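Flavodoxin (Lactobacillus reuteri, PDB 5VEG) binds flavin mononucleotide and probably serves as a low-potential electron donor to redox enzymes, in association with a bacterial microcompartment for 1,2-propanediol utilization. Local coordinates at residues Ala33-Ala38 with Asn49-Ser54; Thr56-Lys61 with Lys167-Leu172. All coordinates share one frame; numbering follows the deposited sequence.

Contact 1. Residues Ala33-Ala38 with Asn49-Ser54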
# COMPACT_ATOMS: atom_id res chain seq x y z
N ALA A 33 -6.24 8.80 6.12
CA ALA A 33 -5.42 7.82 5.44
C ALA A 33 -4.94 8.40 4.12
O ALA A 33 -5.63 9.20 3.49
CB ALA A 33 -6.18 6.51 5.17
N HIS A 34 -3.75 8.00 3.73
CA HIS A 34 -3.22 8.32 2.41
C HIS A 34 -2.85 7.00 1.72
O HIS A 34 -2.06 6.22 2.26
CB HIS A 34 -2.01 9.25 2.52
CG HIS A 34 -1.72 10.01 1.26
ND1 HIS A 34 -1.29 11.33 1.26
CD2 HIS A 34 -1.80 9.64 -0.04
CE1 HIS A 34 -1.11 11.73 0.02
NE2 HIS A 34 -1.42 10.73 -0.79
N VAL A 35 -3.46 6.75 0.56
CA VAL A 35 -3.16 5.57 -0.26
C VAL A 35 -2.41 6.03 -1.49
O VAL A 35 -2.94 6.82 -2.29
CB VAL A 35 -4.44 4.80 -0.65
CG1 VAL A 35 -4.09 3.65 -1.58
CG2 VAL A 35 -5.17 4.30 0.58
N VAL A 36 -1.18 5.56 -1.66
CA VAL A 36 -0.46 5.82 -2.90
C VAL A 36 -0.39 4.53 -3.70
O VAL A 36 -0.33 3.43 -3.15
CB VAL A 36 0.95 6.41 -2.67
CG1 VAL A 36 0.86 7.77 -1.94
CG2 VAL A 36 1.82 5.44 -1.91
N TYR A 37 -0.41 4.68 -5.02
CA TYR A 37 -0.31 3.52 -5.90
C TYR A 37 0.74 3.77 -6.96
O TYR A 37 1.02 4.91 -7.33
CB TYR A 37 -1.66 3.16 -6.56
CG TYR A 37 -2.23 4.26 -7.44
CD1 TYR A 37 -1.90 4.35 -8.79
CD2 TYR A 37 -3.10 5.21 -6.91
CE1 TYR A 37 -2.41 5.37 -9.59
CE2 TYR A 37 -3.62 6.22 -7.69
CZ TYR A 37 -3.27 6.30 -9.02
OH TYR A 37 -3.80 7.30 -9.79
N ALA A 38 1.32 2.67 -7.45
CA ALA A 38 2.12 2.69 -8.66
C ALA A 38 1.48 1.73 -9.65
O ALA A 38 1.06 0.64 -9.26
CB ALA A 38 3.57 2.29 -8.40
N ASN A 49 -8.00 1.79 -5.31
CA ASN A 49 -9.39 2.23 -5.30
C ASN A 49 -10.23 1.41 -4.34
O ASN A 49 -11.05 1.95 -3.59
CB ASN A 49 -10.00 2.14 -6.71
CG ASN A 49 -9.46 3.18 -7.68
OD1 ASN A 49 -8.76 4.12 -7.31
ND2 ASN A 49 -9.80 3.00 -8.95
N ILE A 50 -10.07 0.08 -4.36
CA ILE A 50 -10.84 -0.77 -3.45
C ILE A 50 -10.49 -0.46 -2.00
O ILE A 50 -11.37 -0.43 -1.14
CB ILE A 50 -10.60 -2.25 -3.79
CG1 ILE A 50 -11.13 -2.56 -5.20
CG2 ILE A 50 -11.24 -3.15 -2.73
CD1 ILE A 50 -10.59 -3.87 -5.83
N VAL A 51 -9.21 -0.22 -1.72
CA VAL A 51 -8.81 0.07 -0.34
C VAL A 51 -9.35 1.44 0.09
O VAL A 51 -9.85 1.59 1.21
CB VAL A 51 -7.28 -0.01 -0.20
CG1 VAL A 51 -6.85 0.43 1.20
CG2 VAL A 51 -6.77 -1.46 -0.51
N CYS A 52 -9.29 2.43 -0.80
CA CYS A 52 -9.85 3.74 -0.49
C CYS A 52 -11.34 3.66 -0.22
O CYS A 52 -11.85 4.30 0.71
CB CYS A 52 -9.61 4.71 -1.64
SG CYS A 52 -7.92 5.13 -1.89
N ASP A 53 -12.07 2.88 -1.02
CA ASP A 53 -13.49 2.69 -0.79
C ASP A 53 -13.75 2.05 0.57
O ASP A 53 -14.60 2.53 1.33
CB ASP A 53 -14.10 1.84 -1.91
CG ASP A 53 -14.22 2.59 -3.23
OD1 ASP A 53 -14.19 3.84 -3.21
OD2 ASP A 53 -14.35 1.92 -4.29
N SER A 54 -13.05 0.96 0.88
CA SER A 54 -13.28 0.28 2.16
C SER A 54 -12.93 1.18 3.35
O SER A 54 -13.62 1.16 4.38
CB SER A 54 -12.49 -1.02 2.24
OG SER A 54 -12.65 -1.79 1.06

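Contact 2. Residues Thr56-Lys61 with Lys167-Leu172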
# COMPACT_ATOMS: atom_id res chain seq x y z
N THR A 56 -13.01 4.56 3.32
CA THR A 56 -14.07 5.56 3.37
C THR A 56 -15.33 5.00 4.02
O THR A 56 -15.97 5.67 4.84
CB THR A 56 -14.39 6.08 1.97
OG1 THR A 56 -13.25 6.76 1.43
CG2 THR A 56 -15.57 7.05 2.02
N ASN A 57 -15.69 3.76 3.69
CA ASN A 57 -16.86 3.16 4.31
C ASN A 57 -16.64 2.78 5.77
O ASN A 57 -17.60 2.40 6.44
CB ASN A 57 -17.31 1.94 3.51
CG ASN A 57 -17.87 2.32 2.15
OD1 ASN A 57 -17.73 3.47 1.72
ND2 ASN A 57 -18.48 1.37 1.47
N LEU A 58 -15.41 2.88 6.28
CA LEU A 58 -15.16 2.77 7.70
C LEU A 58 -14.95 4.14 8.35
O LEU A 58 -14.32 4.22 9.41
CB LEU A 58 -13.94 1.87 7.97
CG LEU A 58 -14.07 0.38 7.63
CD1 LEU A 58 -12.70 -0.27 7.62
CD2 LEU A 58 -14.97 -0.33 8.63
N ASN A 59 -15.44 5.20 7.71
CA ASN A 59 -15.43 6.57 8.25
C ASN A 59 -14.01 7.13 8.36
O ASN A 59 -13.66 7.78 9.33
CB ASN A 59 -16.13 6.67 9.60
CG ASN A 59 -17.53 6.09 9.57
OD1 ASN A 59 -18.33 6.41 8.69
ND2 ASN A 59 -17.84 5.22 10.54
N VAL A 60 -13.19 6.86 7.35
CA VAL A 60 -11.84 7.41 7.27
C VAL A 60 -11.83 8.43 6.15
O VAL A 60 -12.44 8.20 5.09
CB VAL A 60 -10.81 6.28 7.04
CG1 VAL A 60 -9.41 6.85 6.84
CG2 VAL A 60 -10.82 5.32 8.20
N LYS A 61 -11.18 9.57 6.36
CA LYS A 61 -10.99 10.52 5.28
C LYS A 61 -9.70 10.15 4.55
O LYS A 61 -8.63 10.12 5.17
CB LYS A 61 -10.95 11.96 5.78
CG LYS A 61 -12.13 12.33 6.66
CD LYS A 61 -11.71 13.04 7.94
CE LYS A 61 -12.73 12.79 9.04
NZ LYS A 61 -12.37 11.52 9.74
N LYS A 167 -10.91 -6.77 4.74
CA LYS A 167 -10.32 -7.10 6.03
C LYS A 167 -9.04 -6.31 6.27
O LYS A 167 -8.80 -5.84 7.39
CB LYS A 167 -10.06 -8.61 6.12
CG LYS A 167 -11.35 -9.44 6.14
CD LYS A 167 -11.10 -10.93 5.88
CE LYS A 167 -12.35 -11.76 6.23
NZ LYS A 167 -12.22 -13.20 5.84
N PHE A 168 -8.21 -6.18 5.23
CA PHE A 168 -7.05 -5.29 5.25
C PHE A 168 -7.44 -3.91 5.79
O PHE A 168 -6.88 -3.45 6.79
CB PHE A 168 -6.50 -5.23 3.83
CG PHE A 168 -5.30 -4.34 3.64
CD1 PHE A 168 -4.03 -4.75 4.02
CD2 PHE A 168 -5.43 -3.14 2.96
CE1 PHE A 168 -2.93 -3.95 3.80
CE2 PHE A 168 -4.33 -2.31 2.72
CZ PHE A 168 -3.07 -2.72 3.13
N ALA A 169 -8.43 -3.27 5.17
CA ALA A 169 -8.87 -1.94 5.62
C ALA A 169 -9.40 -1.96 7.05
O ALA A 169 -9.10 -1.05 7.84
CB ALA A 169 -9.94 -1.39 4.68
N GLU A 170 -10.21 -2.97 7.40
CA GLU A 170 -10.71 -3.09 8.76
C GLU A 170 -9.57 -3.20 9.76
O GLU A 170 -9.61 -2.60 10.84
CB GLU A 170 -11.63 -4.31 8.88
CG GLU A 170 -12.90 -4.24 8.04
CD GLU A 170 -13.65 -5.56 8.01
OE1 GLU A 170 -14.32 -5.86 6.99
OE2 GLU A 170 -13.55 -6.31 9.01
N GLY A 171 -8.53 -3.97 9.41
CA GLY A 171 -7.38 -4.11 10.29
C GLY A 171 -6.67 -2.79 10.53
O GLY A 171 -6.27 -2.48 11.66
N LEU A 172 -6.48 -2.00 9.47
CA LEU A 172 -5.80 -0.71 9.61
C LEU A 172 -6.58 0.20 10.55
O LEU A 172 -6.01 0.82 11.45
CB LEU A 172 -5.63 -0.05 8.24
CG LEU A 172 -4.92 -0.81 7.11
CD1 LEU A 172 -5.08 -0.07 5.79
CD2 LEU A 172 -3.45 -1.03 7.45

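Contact 1. Residues Ala33-Ala38 with Asn49-Ser54
Val-35, Val-51 and Cys-52, the side chains that meet here, carry no ring; the ring-bearing residues of strand 31-38 lie on its opposite faces, His-34 on the far one and Tyr-37 on the helix side, with Val-35 between them in sequence. The side chain of His-34 starts away from helix 43-56; its ring meets that of Phe-75 with the planes inclined at about 60°, and at its edge NE2 is hydrogen-bonded to Ser-65 OG. The side chain of Tyr-37 touches Glu-45 and Ala-48, the latter one turn before Cys-52. With CG1 of Val-35 anti to the backbone N (chi1 176°) and CG2 anti to the carbonyl carbon, the hydrogen side of CB is left to face the helix. Cys-52 SG comes in there, 3.7 Å from Val-35 CB. Both methyls are close to it as well, Val-35 CG2 at 3.8 Å from Cys-52 SG and Val-35 CG1 a little farther. The same cysteine also touches Val-62 and Glu-64, and so covers two neighbouring strands. Val-51 adds a looser contact, its CG1 standing 4.3 Å from Val-35 CG2, while its side chain also packs on Leu-165 of helix 159-176. This is the first strand-helix pair of a beta-alpha-beta crossover in the flavodoxin fold, with the Val-35 side chain about 12 Å from the FMN. Farther along the helix, Ser-54 OG gives a hydrogen bond to Ile-50 O at 2.9 Å, tilted 32° from the carbonyl plane, and the Ser-54 N bond arrives on the opposite face of that plane. Between strand and helix the chemistry is apolar throughout, the thiol acting as a bulky hydrophobic group, so the fit depends on shape and burial rather than on directional bonds.

Contact 2. Residues Thr56-Lys61 with Lys167-Leu172
Leu-58 reaches across to helix 159-176 with a single methyl, and the close packing is concentrated there. Its CD1 lies over one face of the peptide joining Ala-169 to Glu-170, 3.7 Å from Ala-169 O and 3.7 Å from Glu-170 N. Closer still is the alpha carbon beyond that peptide, with Leu-58 CD1 and Glu-170 CA 3.6 Å apart. The methyl therefore rests largely on helix backbone, and the two flanking residues' side chains are met at longer range: Leu-58 CD1 is 4.2 Å from Ala-169 CB and 4.0 Å from Glu-170 CG. An extended second torsion (chi2 166°) carries CD1 away from the turn and onto the helix. Inward, the packing continues around this point, since Ala-169 also touches Ser-54 and Leu-55, and Leu-58 and Val-60 both touch Val-173. The turn that presents the leucine is a helix C-terminus, a Schellman motif in which Asn-59, with positive phi (67°), is the C-prime residue. Its two backbone bonds run from Val-60 N to Leu-55 O and from Asn-59 N to Thr-56 O, the latter 3.0 Å long. The motif ends helix 43-56 and turns the chain into strand 60-66, an outermost strand of the parallel flavodoxin sheet, so the contact joins the bend of one beta-alpha-beta unit to the last helix of the fold. Toward solvent the fit is slacker. The other leucine methyl, Leu-58 CD2, comes no closer to Glu-170 CG than 4.5 Å, and the carboxylate stands farther from both methyls than that CG does. Beyond CG the chain of this exposed glutamate is extended, carrying the carboxylate away from Leu-58.

How the contacts relate
Followed from the N terminus, the two contacts come in series, neither nesting nor crossing. Contact 1 closes a short loop of ten residues, as helix 43-56 folds back onto strand 31-38. Contact 2 opens directly afterwards, at the end of that helix, and spans 105 residues before helix 159-176 returns to close it. Their centres lie 10 Å apart and they touch each other: Ala-33 N and Lys-61 O form a probable hydrogen bond between the neighbouring strands, and Val-51 CG1 meets Phe-168 CE2 between the helices. Local and long-range closure thus join the first crossover, the sheet beneath it and the C-terminal helix.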